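Exo beta-1,2-glucooligosaccharide sophorohydrolase (non-reducing end) (Parabacteroides distasonis ATCC 8503, PDB 5Z06) hydrolyses linear beta-1,2-glucan and beta-1,2-glucooligosaccharides of four or more units, releasing sophorose from the non-reducing end as an exo-acting enzyme. Local coordinates at residues A[395-400]-A[466-471]; A[405-410]-A[687-692]. All coordinates share one frame; numbering follows the deposited sequence.

In the fold
Both contacts use helix 392-408 of the helical domain, probably the catalytic (alpha/alpha)6 domain of this family. Contact 1 sets its middle, 395-400, against the start of helix 467-475 in buried surroundings; contact 2 sets its C-terminal end, 405-410, against the turn at 687-692, nearer the surface. Their centres are 15 Å apart, and Phe687 bridges them: its CD1 lies 3.6 Å from Gln400 O and its CZ 3.9 Å from Ile468 CD1. At contact 1 the side chain of Phe397 comes within about 4 Å of a bound glycerol, probably from the crystallisation liquor, though such molecules often mark pockets. The calcium ion is held by Glu12, Asn13, Thr49, Asn52 and Asp175, none of them part of either contact.

Contact 1 of 2, residues A[395-400]-A[466-471]; sequences TSFLFQ and TMITYM
In the helical domain of this GH144 enzyme, probably the catalytic (alpha/alpha)6 barrel of the six-hairpin glycosidases, helix 392-408 crosses the first turns of helix 467-475 at 72°, with Ser396 set against Ile468 and Thr469. The CA atoms of Ser396 and Thr469 are 4.9 Å apart, and Ser396 CB touches the other backbone at Thr469 CA, 3.4 Å away and tight for two carbons. Ser396 OG, tucked between its own N and carbonyl carbon (chi1 74°), hydrogen-bonds to Val393 O, three residues earlier. The hydroxyl oxygens meet tip to tip: Thr469 OG1 lies 2.9 Å from Ser396 OG, at hydrogen-bonding distance, with Thr466 O a second, weaker acceptor within reach of the same proton.

Ile468 spreads its two branches over side chains of helix 392-408. CG2 packs obliquely against the Phe397 ring, 3.5 Å from CE1, and comes as near Ser396 OG. CD1 meets the amide end of the extended Gln400 chain, 3.3 Å from OE1, the two side chains crossing at about a right angle. That amide is pinned by Leu544 N at OE1 and Tyr539 O at NE2. The polar atoms beside Ile468 are thus buried but bonded, so an apolar side chain can lie against them.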
loop_
_atom_site.group_PDB
_atom_site.type_symbol
_atom_site.label_atom_id
_atom_site.label_comp_id
_atom_site.label_asym_id
_atom_site.label_seq_id
_atom_site.Cartn_x
_atom_site.Cartn_y
_atom_site.Cartn_z
ATOM N N THR A 395 -2.800 -12.875 13.940
ATOM C CA THR A 395 -2.990 -12.831 15.383
ATOM C C THR A 395 -1.681 -12.619 16.089
ATOM O O THR A 395 -1.587 -11.754 16.944
ATOM C CB THR A 395 -3.670 -14.116 15.918
ATOM O OG1 THR A 395 -4.982 -14.178 15.382
ATOM C CG2 THR A 395 -3.790 -14.112 17.440
ATOM N N SER A 396 -0.658 -13.374 15.719
ATOM C CA SER A 396 0.667 -13.167 16.321
ATOM C C SER A 396 1.233 -11.770 16.074
ATOM O O SER A 396 1.837 -11.191 16.979
ATOM C CB SER A 396 1.668 -14.202 15.856
ATOM O OG SER A 396 2.090 -14.002 14.534
ATOM N N PHE A 397 1.038 -11.239 14.860
ATOM C CA PHE A 397 1.510 -9.895 14.552
ATOM C C PHE A 397 0.742 -8.877 15.381
ATOM O O PHE A 397 1.320 -7.921 15.874
ATOM C CB PHE A 397 1.384 -9.589 13.052
ATOM C CG PHE A 397 2.269 -10.444 12.159
ATOM C CD1 PHE A 397 3.485 -10.975 12.599
ATOM C CD2 PHE A 397 1.887 -10.683 10.849
ATOM C CE1 PHE A 397 4.275 -11.748 11.747
ATOM C CE2 PHE A 397 2.669 -11.445 9.985
ATOM C CZ PHE A 397 3.869 -11.977 10.432
ATOM N N LEU A 398 -0.556 -9.113 15.543
ATOM C CA LEU A 398 -1.378 -8.248 16.322
ATOM C C LEU A 398 -0.910 -8.219 17.748
ATOM O O LEU A 398 -0.740 -7.139 18.327
ATOM C CB LEU A 398 -2.843 -8.659 16.272
ATOM C CG LEU A 398 -3.724 -7.819 17.210
ATOM C CD1 LEU A 398 -3.618 -6.338 16.862
ATOM C CD2 LEU A 398 -5.161 -8.290 17.159
ATOM N N PHE A 399 -0.695 -9.413 18.297
ATOM C CA PHE A 399 -0.284 -9.562 19.686
ATOM C C PHE A 399 1.165 -9.211 19.978
ATOM O O PHE A 399 1.473 -8.757 21.083
ATOM C CB PHE A 399 -0.703 -10.935 20.241
ATOM C CG PHE A 399 -2.150 -10.957 20.627
ATOM C CD1 PHE A 399 -2.549 -10.509 21.876
ATOM C CD2 PHE A 399 -3.111 -11.288 19.719
ATOM C CE1 PHE A 399 -3.873 -10.503 22.231
ATOM C CE2 PHE A 399 -4.446 -11.267 20.061
ATOM C CZ PHE A 399 -4.824 -10.867 21.321
ATOM N N GLN A 400 2.043 -9.335 18.995
ATOM C CA GLN A 400 3.350 -8.732 19.156
ATOM C C GLN A 400 3.205 -7.225 19.431
ATOM O O GLN A 400 3.934 -6.665 20.259
ATOM C CB GLN A 400 4.205 -8.923 17.923
ATOM C CG GLN A 400 5.606 -8.399 18.106
ATOM C CD GLN A 400 6.488 -8.634 16.906
ATOM O OE1 GLN A 400 7.657 -8.975 17.060
ATOM N NE2 GLN A 400 5.951 -8.421 15.703
ATOM N N THR A 466 6.878 -16.108 9.962
ATOM C CA THR A 466 6.025 -16.562 11.028
ATOM C C THR A 466 6.759 -16.958 12.297
ATOM O O THR A 466 6.161 -17.616 13.144
ATOM C CB THR A 466 5.143 -17.746 10.567
ATOM O OG1 THR A 466 5.905 -18.952 10.529
ATOM C CG2 THR A 466 4.530 -17.462 9.192
ATOM N N MET A 467 8.025 -16.559 12.479
ATOM C CA MET A 467 8.730 -16.939 13.723
ATOM C C MET A 467 7.980 -16.482 14.989
ATOM O O MET A 467 7.927 -17.222 15.981
ATOM C CB MET A 467 10.148 -16.389 13.781
ATOM C CG MET A 467 10.844 -16.678 15.114
ATOM S SD MET A 467 12.556 -16.154 15.208
ATOM C CE MET A 467 13.347 -17.236 14.035
ATOM N N ILE A 468 7.425 -15.276 14.938
ATOM C CA ILE A 468 6.783 -14.671 16.098
ATOM C C ILE A 468 5.492 -15.399 16.443
ATOM O O ILE A 468 5.047 -15.349 17.578
ATOM C CB ILE A 468 6.487 -13.159 15.879
ATOM C CG1 ILE A 468 6.189 -12.447 17.195
ATOM C CG2 ILE A 468 5.328 -12.924 14.904
ATOM C CD1 ILE A 468 7.407 -12.174 18.021
ATOM N N THR A 469 4.886 -16.045 15.443
ATOM C CA THR A 469 3.730 -16.916 15.654
ATOM C C THR A 469 4.090 -18.082 16.584
ATOM O O THR A 469 3.349 -18.411 17.530
ATOM C CB THR A 469 3.184 -17.441 14.319
ATOM O OG1 THR A 469 3.175 -16.382 13.343
ATOM C CG2 THR A 469 1.791 -17.985 14.508
ATOM N N TYR A 470 5.238 -18.685 16.338
ATOM C CA TYR A 470 5.738 -19.722 17.241
ATOM C C TYR A 470 6.197 -19.136 18.551
ATOM O O TYR A 470 5.931 -19.687 19.597
ATOM C CB TYR A 470 6.855 -20.534 16.605
ATOM C CG TYR A 470 6.327 -21.575 15.673
ATOM C CD1 TYR A 470 6.105 -21.288 14.335
ATOM C CD2 TYR A 470 6.020 -22.853 16.142
ATOM C CE1 TYR A 470 5.635 -22.253 13.484
ATOM C CE2 TYR A 470 5.530 -23.820 15.295
ATOM C CZ TYR A 470 5.336 -23.515 13.974
ATOM O OH TYR A 470 4.841 -24.487 13.147
ATOM N N MET A 471 6.866 -18.001 18.485
ATOM C CA MET A 471 7.339 -17.359 19.692
ATOM C C MET A 471 6.163 -17.111 20.605
ATOM O O MET A 471 6.178 -17.552 21.748
ATOM C CB MET A 471 8.031 -16.048 19.389
ATOM C CG MET A 471 9.346 -16.218 18.675
ATOM S SD MET A 471 10.645 -16.723 19.805
ATOM C CE MET A 471 11.498 -17.783 18.664
#

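Contact 2 of 2, residues A[405-410]-A[687-692]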
loop_
_atom_site.group_PDB
_atom_site.type_symbol
_atom_site.label_atom_id
_atom_site.label_comp_id
_atom_site.label_asym_id
_atom_site.label_seq_id
_atom_site.Cartn_x
_atom_site.Cartn_y
_atom_site.Cartn_z
ATOM N N ALA A 405 2.579 -2.626 23.316
ATOM C CA ALA A 405 1.776 -1.555 23.848
ATOM C C ALA A 405 1.544 -1.729 25.336
ATOM O O ALA A 405 1.601 -0.766 26.096
ATOM C CB ALA A 405 0.437 -1.480 23.136
ATOM N N ARG A 406 1.284 -2.961 25.749
ATOM C CA ARG A 406 0.986 -3.247 27.143
ATOM C C ARG A 406 2.147 -2.903 28.071
ATOM O O ARG A 406 1.933 -2.492 29.198
ATOM C CB ARG A 406 0.598 -4.716 27.284
ATOM C CG ARG A 406 0.012 -5.099 28.609
ATOM C CD ARG A 406 1.085 -5.634 29.517
ATOM N NE ARG A 406 0.509 -6.054 30.780
ATOM C CZ ARG A 406 1.043 -5.859 31.985
ATOM N NH1 ARG A 406 2.186 -5.195 32.163
ATOM N NH2 ARG A 406 0.398 -6.316 33.038
ATOM N N GLN A 407 3.371 -3.102 27.597
ATOM C CA GLN A 407 4.547 -2.703 28.342
ATOM C C GLN A 407 4.749 -1.216 28.310
ATOM O O GLN A 407 5.280 -0.670 29.245
ATOM C CB GLN A 407 5.780 -3.410 27.792
ATOM C CG GLN A 407 5.701 -4.905 27.975
ATOM C CD GLN A 407 5.519 -5.247 29.426
ATOM O OE1 GLN A 407 4.404 -5.421 29.880
ATOM N NE2 GLN A 407 6.615 -5.251 30.168
ATOM N N TYR A 408 4.350 -0.572 27.214
ATOM C CA TYR A 408 4.453 0.863 27.088
ATOM C C TYR A 408 3.526 1.591 28.045
ATOM O O TYR A 408 3.972 2.518 28.733
ATOM C CB TYR A 408 4.143 1.329 25.661
ATOM C CG TYR A 408 4.451 2.800 25.462
ATOM C CD1 TYR A 408 5.761 3.249 25.401
ATOM C CD2 TYR A 408 3.448 3.729 25.358
ATOM C CE1 TYR A 408 6.058 4.592 25.222
ATOM C CE2 TYR A 408 3.736 5.071 25.169
ATOM C CZ TYR A 408 5.045 5.490 25.107
ATOM O OH TYR A 408 5.325 6.830 24.934
ATOM N N PHE A 409 2.254 1.189 28.064
ATOM C CA PHE A 409 1.233 1.878 28.844
ATOM C C PHE A 409 1.227 1.313 30.254
ATOM O O PHE A 409 0.313 0.607 30.661
ATOM C CB PHE A 409 -0.137 1.776 28.175
ATOM C CG PHE A 409 -0.213 2.496 26.864
ATOM C CD1 PHE A 409 -0.211 3.896 26.827
ATOM C CD2 PHE A 409 -0.293 1.789 25.654
ATOM C CE1 PHE A 409 -0.291 4.564 25.614
ATOM C CE2 PHE A 409 -0.356 2.455 24.446
ATOM C CZ PHE A 409 -0.339 3.844 24.425
ATOM N N ASN A 410 2.271 1.666 30.991
ATOM C CA ASN A 410 2.591 1.084 32.287
ATOM C C ASN A 410 2.264 2.028 33.443
ATOM O O ASN A 410 2.672 1.782 34.565
ATOM C CB ASN A 410 4.084 0.773 32.324
ATOM C CG ASN A 410 4.946 2.029 32.341
ATOM O OD1 ASN A 410 4.538 3.091 31.886
ATOM N ND2 ASN A 410 6.156 1.896 32.853
ATOM N N PHE A 687 8.750 -4.862 24.043
ATOM C CA PHE A 687 8.336 -6.232 23.842
ATOM C C PHE A 687 9.149 -7.204 24.675
ATOM O O PHE A 687 8.588 -8.085 25.295
ATOM C CB PHE A 687 8.476 -6.614 22.397
ATOM C CG PHE A 687 7.937 -7.988 22.090
ATOM C CD1 PHE A 687 6.571 -8.220 22.071
ATOM C CD2 PHE A 687 8.793 -9.044 21.867
ATOM C CE1 PHE A 687 6.068 -9.476 21.799
ATOM C CE2 PHE A 687 8.299 -10.316 21.592
ATOM C CZ PHE A 687 6.927 -10.527 21.557
ATOM N N MET A 688 10.471 -7.041 24.655
ATOM C CA MET A 688 11.378 -7.951 25.322
ATOM C C MET A 688 11.324 -7.885 26.848
ATOM O O MET A 688 11.803 -8.792 27.489
ATOM C CB MET A 688 12.818 -7.734 24.837
ATOM C CG MET A 688 13.044 -8.075 23.362
ATOM S SD MET A 688 12.615 -9.757 22.885
ATOM C CE MET A 688 13.789 -10.662 23.891
ATOM N N SER A 689 10.757 -6.813 27.407
ATOM C CA SER A 689 10.520 -6.709 28.848
ATOM C C SER A 689 9.287 -7.441 29.308
ATOM O O SER A 689 9.046 -7.499 30.517
ATOM C CB SER A 689 10.387 -5.248 29.305
ATOM O OG SER A 689 9.169 -4.705 28.856
ATOM N N HIS A 690 8.480 -7.955 28.382
ATOM C CA HIS A 690 7.235 -8.594 28.779
ATOM C C HIS A 690 7.548 -9.943 29.440
ATOM O O HIS A 690 8.335 -10.715 28.918
ATOM C CB HIS A 690 6.273 -8.765 27.625
ATOM C CG HIS A 690 4.907 -9.182 28.047
ATOM N ND1 HIS A 690 4.620 -10.463 28.458
ATOM C CD2 HIS A 690 3.743 -8.495 28.122
ATOM C CE1 HIS A 690 3.337 -10.547 28.771
ATOM N NE2 HIS A 690 2.779 -9.369 28.568
ATOM N N PRO A 691 6.943 -10.205 30.606
ATOM C CA PRO A 691 7.312 -11.415 31.319
ATOM C C PRO A 691 7.098 -12.685 30.516
ATOM O O PRO A 691 7.967 -13.515 30.508
ATOM C CB PRO A 691 6.429 -11.386 32.565
ATOM C CG PRO A 691 6.095 -9.955 32.778
ATOM C CD PRO A 691 6.232 -9.244 31.467
ATOM N N ASP A 692 5.957 -12.829 29.855
ATOM C CA ASP A 692 5.707 -14.006 29.023
ATOM C C ASP A 692 6.678 -14.161 27.886
ATOM O O ASP A 692 7.012 -15.303 27.517
ATOM C CB ASP A 692 4.292 -14.011 28.469
ATOM C CG ASP A 692 3.250 -14.040 29.565
ATOM O OD1 ASP A 692 3.590 -14.424 30.687
ATOM O OD2 ASP A 692 2.111 -13.622 29.316
#
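The last turn of helix 392-408 lies beside the bend between helices 682-688 and 691-702, the CA atoms of Gln407 and His690 6.5 Å apart. This is a helix end packed on a helix-helix junction at the edge of the helical, probably catalytic, domain, and Gln407 carries most of it. Its chain is bent at chi2 (-57°), bringing CG and CD alongside Ser689 OG and the CB of His690. The amide then works in two directions. NE2 donates to Ser689 OG at 2.9 Å, nearly straight at 176° and in the amide plane; the serine hydroxyl also bonds to Leu686 O. OE1 receives the more bent bond from Arg406 NH1, 3.2 Å long, and lies 3.6 Å from His690 CD2, with the amide and imidazole planes turned 66° apart. Arg406, tied through NE to Asp424 in a salt bridge, brings its CD to 4.1 Å from the same CD2. An alanine here in place of Gln407 would probably leave Ser689 OG without this N-H donor and Arg406 NH1 without its carbonyl mate, and open a gap beside the imidazole.

His690 itself is the N-cap of helix 691-702: its ND1 accepts a weak bond from Asp692 N, while Pro691 CD sits 3.5 Å above one face of the ring, offset toward the rim.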